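Local coordinates for protein MGS-MChE2 (Uncultured bacterium, PDB 5JD6) that probably hydrolyses carboxylic esters, as a member of the alpha/beta-hydrolase fold family, at residues A[6-11]-A[77-82]; A[53-58]-A[70-75]; A[224-229]-A[238-243]. All blocks are in the same frame, centred on the assembly; numbering follows the deposited sequence.

Contact 1: residues A[6-11]-A[77-82]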
# COMPACT_ATOMS: atom_id res chain seq x y z
N LYS A 6 -5.64 -8.87 -15.46
CA LYS A 6 -6.11 -10.23 -15.24
C LYS A 6 -7.39 -10.23 -14.42
O LYS A 6 -7.54 -9.46 -13.47
CB LYS A 6 -5.04 -11.06 -14.52
CG LYS A 6 -3.71 -11.15 -15.25
CD LYS A 6 -3.50 -12.54 -15.83
CE LYS A 6 -2.03 -12.79 -16.13
NZ LYS A 6 -1.79 -14.16 -16.66
N GLN A 7 -8.32 -11.10 -14.80
CA GLN A 7 -9.50 -11.33 -13.99
C GLN A 7 -9.72 -12.82 -13.82
O GLN A 7 -10.23 -13.50 -14.71
CB GLN A 7 -10.74 -10.68 -14.61
CG GLN A 7 -11.95 -10.70 -13.68
CD GLN A 7 -13.14 -9.98 -14.26
OE1 GLN A 7 -13.89 -10.54 -15.06
NE2 GLN A 7 -13.32 -8.72 -13.87
N GLU A 8 -9.30 -13.33 -12.67
CA GLU A 8 -9.44 -14.74 -12.36
C GLU A 8 -10.29 -14.88 -11.11
O GLU A 8 -9.88 -14.45 -10.02
CB GLU A 8 -8.06 -15.39 -12.17
CG GLU A 8 -7.16 -15.21 -13.38
CD GLU A 8 -5.71 -15.52 -13.09
OE1 GLU A 8 -5.36 -15.70 -11.90
OE2 GLU A 8 -4.91 -15.59 -14.04
N GLY A 9 -11.47 -15.46 -11.26
CA GLY A 9 -12.42 -15.56 -10.17
C GLY A 9 -12.91 -14.18 -9.77
O GLY A 9 -13.32 -13.39 -10.62
N LYS A 10 -12.88 -13.89 -8.47
CA LYS A 10 -13.31 -12.60 -7.97
C LYS A 10 -12.16 -11.60 -7.94
O LYS A 10 -12.35 -10.43 -7.58
CB LYS A 10 -13.92 -12.74 -6.58
CG LYS A 10 -12.94 -13.20 -5.51
CD LYS A 10 -13.57 -13.17 -4.13
CE LYS A 10 -12.58 -13.60 -3.06
NZ LYS A 10 -13.17 -13.52 -1.70
N PHE A 11 -10.97 -12.06 -8.31
CA PHE A 11 -9.78 -11.22 -8.27
C PHE A 11 -9.50 -10.51 -9.59
O PHE A 11 -9.29 -11.16 -10.62
CB PHE A 11 -8.55 -12.04 -7.86
CG PHE A 11 -8.61 -12.57 -6.46
CD1 PHE A 11 -8.60 -11.71 -5.38
CD2 PHE A 11 -8.66 -13.94 -6.22
CE1 PHE A 11 -8.64 -12.19 -4.09
CE2 PHE A 11 -8.70 -14.43 -4.93
CZ PHE A 11 -8.70 -13.56 -3.86
N VAL A 77 -2.89 -13.48 -1.92
CA VAL A 77 -1.55 -14.06 -1.91
C VAL A 77 -1.63 -15.58 -1.84
O VAL A 77 -0.89 -16.28 -2.54
CB VAL A 77 -0.71 -13.52 -0.74
CG1 VAL A 77 0.66 -14.17 -0.73
CG2 VAL A 77 -0.59 -12.01 -0.82
N ASP A 78 -2.52 -16.08 -0.99
CA ASP A 78 -2.74 -17.52 -0.87
C ASP A 78 -3.21 -18.11 -2.19
O ASP A 78 -2.74 -19.17 -2.62
CB ASP A 78 -3.75 -17.83 0.24
CG ASP A 78 -3.23 -17.49 1.62
OD1 ASP A 78 -1.99 -17.42 1.79
OD2 ASP A 78 -4.06 -17.30 2.53
N PHE A 79 -4.15 -17.42 -2.84
CA PHE A 79 -4.63 -17.82 -4.15
C PHE A 79 -3.49 -17.91 -5.16
O PHE A 79 -3.43 -18.84 -5.96
CB PHE A 79 -5.69 -16.83 -4.66
CG PHE A 79 -5.78 -16.77 -6.16
CD1 PHE A 79 -6.26 -17.85 -6.88
CD2 PHE A 79 -5.39 -15.64 -6.85
CE1 PHE A 79 -6.34 -17.81 -8.25
CE2 PHE A 79 -5.47 -15.58 -8.23
CZ PHE A 79 -5.95 -16.67 -8.93
N LYS A 80 -2.58 -16.94 -5.10
CA LYS A 80 -1.42 -16.92 -5.98
C LYS A 80 -0.43 -18.03 -5.63
O LYS A 80 0.37 -18.44 -6.46
CB LYS A 80 -0.74 -15.56 -5.92
CG LYS A 80 -1.25 -14.58 -6.97
CD LYS A 80 -0.95 -15.11 -8.36
CE LYS A 80 -1.54 -14.22 -9.43
NZ LYS A 80 -1.27 -14.77 -10.80
N GLY A 81 -0.50 -18.51 -4.39
CA GLY A 81 0.35 -19.61 -3.96
C GLY A 81 1.74 -19.18 -3.54
O GLY A 81 2.68 -19.97 -3.57
N TYR A 82 1.88 -17.91 -3.15
CA TYR A 82 3.16 -17.39 -2.69
C TYR A 82 3.38 -17.70 -1.21
O TYR A 82 2.47 -17.55 -0.40
CB TYR A 82 3.24 -15.88 -2.92
CG TYR A 82 3.18 -15.47 -4.37
CD1 TYR A 82 3.89 -16.18 -5.34
CD2 TYR A 82 2.43 -14.38 -4.77
CE1 TYR A 82 3.84 -15.81 -6.67
CE2 TYR A 82 2.37 -14.00 -6.10
CZ TYR A 82 3.08 -14.72 -7.04
OH TYR A 82 3.02 -14.35 -8.37
O HOH W 1 -2.48 -17.00 -12.35
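Phe79 swings its ring across to Phe11 with CG anti to the backbone N (chi1 154°), whereas Phe11 keeps CG beside its own backbone N and anti to the carbonyl carbon (chi1 -66°). The two rings join the beta hairpin at the edge of the alpha/beta-hydrolase sheet to the last turn of helix 66-80. Their planes are nearly parallel, 20° apart, but strongly offset, with little face shared and centroids separated by 5.2 Å. Phe11 CD2 lies over one face of Phe79, 3.7 Å from Phe79 CD2, while Phe11 CE2 borders Phe79 CB and CG. Phe76 and Tyr72, on the same helix, each meet Phe11 edge-to-face.

A type II' turn from Glu8 to Phe11, with Gly9 at positive phi, reverses the hairpin and brings Glu8 and Phe11 side by side, and Phe79 touches both. Glu8, extended beyond CG, crosses the phenyl group at about a right angle; its carboxylate stands nearly perpendicular to the ring, with Glu8 OE1 at the edge, in the ring plane, 3.2 Å from Phe79 CZ. Across the contact, the helix ends in a Schellman motif with Gly81 as C-prime residue. Lys80 NZ, hydrogen-bonded to Tyr13 OH, stays 4.3 Å from Glu8 OE1, too far for a salt bridge. A water spans that gap, donating to Glu8 OE1 and accepting from Lys80 NZ at 3.0 Å.

Contact 2: residues A[53-58]-A[70-75]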
# COMPACT_ATOMS: atom_id res chain seq x y z
N GLU A 53 -7.14 -5.20 -7.13
CA GLU A 53 -8.17 -4.23 -6.79
C GLU A 53 -8.98 -4.70 -5.59
O GLU A 53 -9.75 -5.66 -5.68
CB GLU A 53 -9.09 -3.97 -7.99
CG GLU A 53 -8.32 -3.44 -9.18
CD GLU A 53 -7.46 -2.25 -8.80
OE1 GLU A 53 -7.99 -1.28 -8.22
OE2 GLU A 53 -6.24 -2.31 -9.04
N LEU A 54 -8.78 -4.03 -4.47
CA LEU A 54 -9.46 -4.36 -3.24
C LEU A 54 -10.94 -4.00 -3.32
O LEU A 54 -11.31 -3.04 -4.01
CB LEU A 54 -8.80 -3.66 -2.05
CG LEU A 54 -7.31 -3.94 -1.87
CD1 LEU A 54 -6.78 -3.28 -0.61
CD2 LEU A 54 -7.04 -5.44 -1.85
N PRO A 55 -11.79 -4.77 -2.64
CA PRO A 55 -13.24 -4.50 -2.60
C PRO A 55 -13.60 -3.41 -1.59
O PRO A 55 -14.33 -3.68 -0.64
CB PRO A 55 -13.82 -5.85 -2.18
CG PRO A 55 -12.75 -6.46 -1.33
CD PRO A 55 -11.45 -6.02 -1.94
N LEU A 56 -13.09 -2.20 -1.81
CA LEU A 56 -13.32 -1.10 -0.88
C LEU A 56 -14.80 -0.77 -0.72
O LEU A 56 -15.28 -0.56 0.39
CB LEU A 56 -12.56 0.16 -1.33
CG LEU A 56 -11.03 0.18 -1.24
CD1 LEU A 56 -10.53 -0.60 -0.03
CD2 LEU A 56 -10.40 -0.36 -2.52
N TYR A 57 -15.52 -0.72 -1.84
CA TYR A 57 -16.91 -0.29 -1.83
C TYR A 57 -17.89 -1.37 -2.28
O TYR A 57 -19.01 -1.05 -2.69
CB TYR A 57 -17.09 0.94 -2.73
CG TYR A 57 -16.22 2.12 -2.36
CD1 TYR A 57 -16.37 2.77 -1.14
CD2 TYR A 57 -15.26 2.59 -3.24
CE1 TYR A 57 -15.59 3.85 -0.81
CE2 TYR A 57 -14.47 3.68 -2.92
CZ TYR A 57 -14.64 4.30 -1.70
OH TYR A 57 -13.85 5.38 -1.37
N SER A 58 -17.48 -2.63 -2.20
CA SER A 58 -18.34 -3.71 -2.66
C SER A 58 -18.71 -4.72 -1.56
O SER A 58 -19.54 -5.59 -1.80
CB SER A 58 -17.68 -4.44 -3.83
OG SER A 58 -16.63 -5.28 -3.38
N ALA A 70 -7.47 -6.48 4.65
CA ALA A 70 -6.24 -7.19 4.97
C ALA A 70 -6.39 -8.69 4.71
O ALA A 70 -5.51 -9.32 4.13
CB ALA A 70 -5.83 -6.94 6.41
N ARG A 71 -7.51 -9.25 5.15
CA ARG A 71 -7.79 -10.67 4.94
C ARG A 71 -8.03 -10.96 3.46
O ARG A 71 -7.74 -12.06 2.98
CB ARG A 71 -9.00 -11.11 5.77
CG ARG A 71 -8.69 -11.30 7.25
CD ARG A 71 -9.87 -11.89 8.00
NE ARG A 71 -10.95 -10.92 8.18
CZ ARG A 71 -11.03 -10.09 9.22
NH1 ARG A 71 -10.11 -10.11 10.17
NH2 ARG A 71 -12.04 -9.23 9.30
N TYR A 72 -8.55 -9.97 2.73
CA TYR A 72 -8.73 -10.10 1.29
C TYR A 72 -7.37 -10.19 0.61
O TYR A 72 -7.18 -10.98 -0.32
CB TYR A 72 -9.53 -8.92 0.74
CG TYR A 72 -9.86 -9.04 -0.74
CD1 TYR A 72 -11.07 -9.59 -1.15
CD2 TYR A 72 -8.98 -8.58 -1.71
CE1 TYR A 72 -11.38 -9.70 -2.50
CE2 TYR A 72 -9.28 -8.69 -3.06
CZ TYR A 72 -10.48 -9.24 -3.44
OH TYR A 72 -10.79 -9.34 -4.78
N LEU A 73 -6.43 -9.38 1.08
CA LEU A 73 -5.07 -9.41 0.57
C LEU A 73 -4.43 -10.77 0.82
O LEU A 73 -3.78 -11.34 -0.06
CB LEU A 73 -4.22 -8.30 1.21
CG LEU A 73 -2.72 -8.42 0.98
CD1 LEU A 73 -2.38 -8.26 -0.49
CD2 LEU A 73 -1.95 -7.41 1.83
N LYS A 74 -4.63 -11.28 2.03
CA LYS A 74 -4.14 -12.60 2.40
C LYS A 74 -4.72 -13.67 1.49
O LYS A 74 -4.01 -14.57 1.03
CB LYS A 74 -4.48 -12.91 3.86
CG LYS A 74 -3.99 -14.25 4.36
CD LYS A 74 -2.48 -14.36 4.26
CE LYS A 74 -1.95 -15.53 5.08
NZ LYS A 74 -2.62 -16.81 4.72
N GLU A 75 -6.02 -13.56 1.21
CA GLU A 75 -6.69 -14.50 0.32
C GLU A 75 -6.11 -14.43 -1.09
O GLU A 75 -6.04 -15.44 -1.79
CB GLU A 75 -8.19 -14.23 0.29
CG GLU A 75 -8.99 -15.27 -0.49
CD GLU A 75 -10.47 -14.96 -0.52
OE1 GLU A 75 -10.87 -13.89 -0.02
OE2 GLU A 75 -11.24 -15.79 -1.05
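Leu54 and Tyr72 mark the closest backbone approach, their CA atoms 7.3 Å apart, where the irregular loop 53-58 runs past a helical turn of 70-75. The loop bends in an inverse gamma turn centred on Pro55, with a weak hydrogen bond from Leu56 N to Leu54 O. On the other side the chain is regular helix, and its Tyr72 directs its side chain at the loop.

With CG anti to the backbone N (chi1 -175°), the Tyr72 ring reaches out to meet Pro55, which approaches from the opposite direction and lies against one face. Pro55 CD sits almost exactly over the ring centre, 3.4 Å from the centroid of Tyr72 and only 3° off its normal, a well-aligned CH-pi contact. Pro55 CG is displaced toward one flank of the same ring, 3.6 Å from Tyr72 CD1. Leu54 works on the other flank: it runs past Tyr72 in the opposite direction, and Leu54 CD2 comes within 3.7 Å of Tyr72 CD2. Beyond this apolar patch, Tyr72 OH stays 3.9 Å from Glu53 O, a contact and not a hydrogen bond.

Leu54 also packs on Leu25 of strand 20-25. The proline-on-tyrosine contact thus ties the loop following strand 47-52 to the helix it leads into, part of the beta-alpha-beta crossover that carries the chain from strand 47-52 to strand 85-91 in the alpha/beta-hydrolase fold.

Contact 3: residues A[224-229]-A[238-243]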
# COMPACT_ATOMS: atom_id res chain seq x y z
N TYR A 224 13.69 7.02 4.22
CA TYR A 224 14.27 7.83 3.15
C TYR A 224 13.28 8.91 2.70
O TYR A 224 12.09 8.64 2.57
CB TYR A 224 14.67 6.96 1.97
CG TYR A 224 15.51 5.76 2.35
CD1 TYR A 224 16.87 5.88 2.59
CD2 TYR A 224 14.94 4.50 2.46
CE1 TYR A 224 17.64 4.79 2.94
CE2 TYR A 224 15.70 3.39 2.81
CZ TYR A 224 17.05 3.55 3.04
OH TYR A 224 17.81 2.46 3.39
N TRP A 225 13.78 10.11 2.47
CA TRP A 225 12.93 11.22 2.07
C TRP A 225 13.09 11.61 0.60
O TRP A 225 14.14 11.38 -0.00
CB TRP A 225 13.20 12.45 2.95
CG TRP A 225 12.45 12.46 4.24
CD1 TRP A 225 11.11 12.69 4.42
CD2 TRP A 225 13.00 12.24 5.55
NE1 TRP A 225 10.80 12.62 5.76
CE2 TRP A 225 11.93 12.35 6.47
CE3 TRP A 225 14.28 11.96 6.03
CZ2 TRP A 225 12.11 12.18 7.84
CZ3 TRP A 225 14.46 11.80 7.39
CH2 TRP A 225 13.38 11.91 8.28
N ILE A 226 12.03 12.19 0.04
CA ILE A 226 12.09 12.80 -1.28
C ILE A 226 11.67 14.26 -1.17
O ILE A 226 10.56 14.57 -0.74
CB ILE A 226 11.19 12.07 -2.29
CG1 ILE A 226 11.60 10.60 -2.41
CG2 ILE A 226 11.26 12.75 -3.65
CD1 ILE A 226 10.72 9.79 -3.34
N ASP A 227 12.57 15.17 -1.55
CA ASP A 227 12.33 16.60 -1.39
C ASP A 227 11.41 17.14 -2.48
O ASP A 227 11.42 16.64 -3.61
CB ASP A 227 13.66 17.36 -1.38
CG ASP A 227 13.48 18.86 -1.28
OD1 ASP A 227 12.68 19.31 -0.42
OD2 ASP A 227 14.14 19.59 -2.04
N LYS A 228 10.63 18.16 -2.13
CA LYS A 228 9.67 18.78 -3.04
C LYS A 228 8.69 17.73 -3.54
O LYS A 228 8.45 17.59 -4.74
CB LYS A 228 10.38 19.49 -4.19
CG LYS A 228 11.52 20.37 -3.70
CD LYS A 228 11.96 21.40 -4.72
CE LYS A 228 12.89 22.41 -4.06
NZ LYS A 228 13.62 23.25 -5.04
N CYS A 229 8.14 17.00 -2.58
CA CYS A 229 7.27 15.87 -2.86
C CYS A 229 6.14 15.80 -1.84
O CYS A 229 6.36 16.02 -0.65
CB CYS A 229 8.08 14.57 -2.86
SG CYS A 229 7.08 13.10 -2.99
N PRO A 238 8.56 9.25 -9.63
CA PRO A 238 8.78 7.82 -9.86
C PRO A 238 10.25 7.52 -10.08
O PRO A 238 10.71 6.40 -9.84
CB PRO A 238 7.96 7.54 -11.12
CG PRO A 238 7.92 8.85 -11.84
CD PRO A 238 7.86 9.89 -10.76
N GLU A 239 10.98 8.53 -10.54
CA GLU A 239 12.42 8.44 -10.76
C GLU A 239 13.19 8.06 -9.49
O GLU A 239 13.87 7.04 -9.45
CB GLU A 239 12.93 9.77 -11.33
CG GLU A 239 12.59 11.00 -10.48
CD GLU A 239 13.17 12.28 -11.03
OE1 GLU A 239 14.40 12.33 -11.24
OE2 GLU A 239 12.40 13.24 -11.23
N GLU A 240 13.07 8.88 -8.45
CA GLU A 240 13.84 8.72 -7.23
C GLU A 240 13.26 7.64 -6.34
O GLU A 240 13.99 6.98 -5.60
CB GLU A 240 13.91 10.05 -6.47
CG GLU A 240 14.37 11.22 -7.32
CD GLU A 240 14.46 12.51 -6.53
OE1 GLU A 240 14.06 13.57 -7.07
OE2 GLU A 240 14.93 12.47 -5.38
N PHE A 241 11.95 7.46 -6.41
CA PHE A 241 11.28 6.42 -5.64
C PHE A 241 11.80 5.05 -6.05
O PHE A 241 12.17 4.24 -5.20
CB PHE A 241 9.76 6.49 -5.83
CG PHE A 241 9.00 5.55 -4.94
CD1 PHE A 241 8.58 5.96 -3.69
CD2 PHE A 241 8.72 4.26 -5.34
CE1 PHE A 241 7.88 5.11 -2.86
CE2 PHE A 241 8.02 3.39 -4.52
CZ PHE A 241 7.60 3.82 -3.27
N ASN A 242 11.83 4.80 -7.35
CA ASN A 242 12.34 3.54 -7.88
C ASN A 242 13.78 3.30 -7.45
O ASN A 242 14.13 2.20 -7.02
CB ASN A 242 12.23 3.51 -9.40
CG ASN A 242 10.81 3.36 -9.89
OD1 ASN A 242 9.95 2.81 -9.19
ND2 ASN A 242 10.54 3.86 -11.09
N GLN A 243 14.61 4.33 -7.56
CA GLN A 243 16.02 4.22 -7.23
C GLN A 243 16.24 3.98 -5.74
O GLN A 243 17.07 3.16 -5.35
CB GLN A 243 16.78 5.47 -7.69
CG GLN A 243 18.28 5.27 -7.79
CD GLN A 243 19.02 6.57 -8.05
OE1 GLN A 243 18.57 7.64 -7.65
NE2 GLN A 243 20.16 6.48 -8.72
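Apolar contact between Ile226 and the first turns of helix 238-252 dominates here. Ile226, the last residue of its strand, points at the helix and lies nearest Glu240, with 7.4 Å between their CA atoms. Its CG1 branch, anti to the carbonyl carbon (chi1 -59°), continues in an extended line and carries CD1 up to the backbone of Phe241. The methyl rests alongside the main chain, Ile226 CD1 lying 4.0 Å from Phe241 N, and is also 4.2 Å from Phe241 CB. Relative to the Phe241 ring it stands at the edge, near the ring plane. Ile198 of the neighbouring strand 195-200 touches both Ile226 and Phe241, extending the apolar layer between sheet and helix.

The remaining contact sets an apolar group against a polar side chain. Glu240, with its chain extended beyond CG, crosses the Ile226 side chain at a slant, and its carboxylate passes the second isoleucine branch: Glu240 OE2 is 4.1 Å from Ile226 CG2. This is van der Waals contact beside the more buried isoleucine and phenylalanine.

Backbone hydrogen bonding fixes each partner separately. Ile226 pairs with Trp199 and Lys201, while within the helix Asn242 N bonds to Pro238 O at 3.2 Å. The Ile226 contacts pack helix 238-252 against strand 221-226, the outermost strand at this end of the sheet, as in the alpha/beta-hydrolase fold.

In the fold
Contacts 1 and 2 form one continuous patch, their centres 11 Å apart and both built on helix 66-80. Lys10 of contact 1 makes a salt bridge to Glu75 of contact 2, NZ to OE1 at 2.9 Å, and Phe11 CD1 approaches Tyr72 OH to 3.3 Å. In sequence, contact 2 falls between the two segments of contact 1. Contact 3 lies across the chain's centre, 31 Å from contact 1 and 28 Å from contact 2 between centres, at the opposite end of the sheet that contact 1 also reaches. The probable Ser91-His231-Asp203 triad has Ser91 on what is probably the nucleophile elbow; the side chains of Leu54 and Phe241 lie near it without touching.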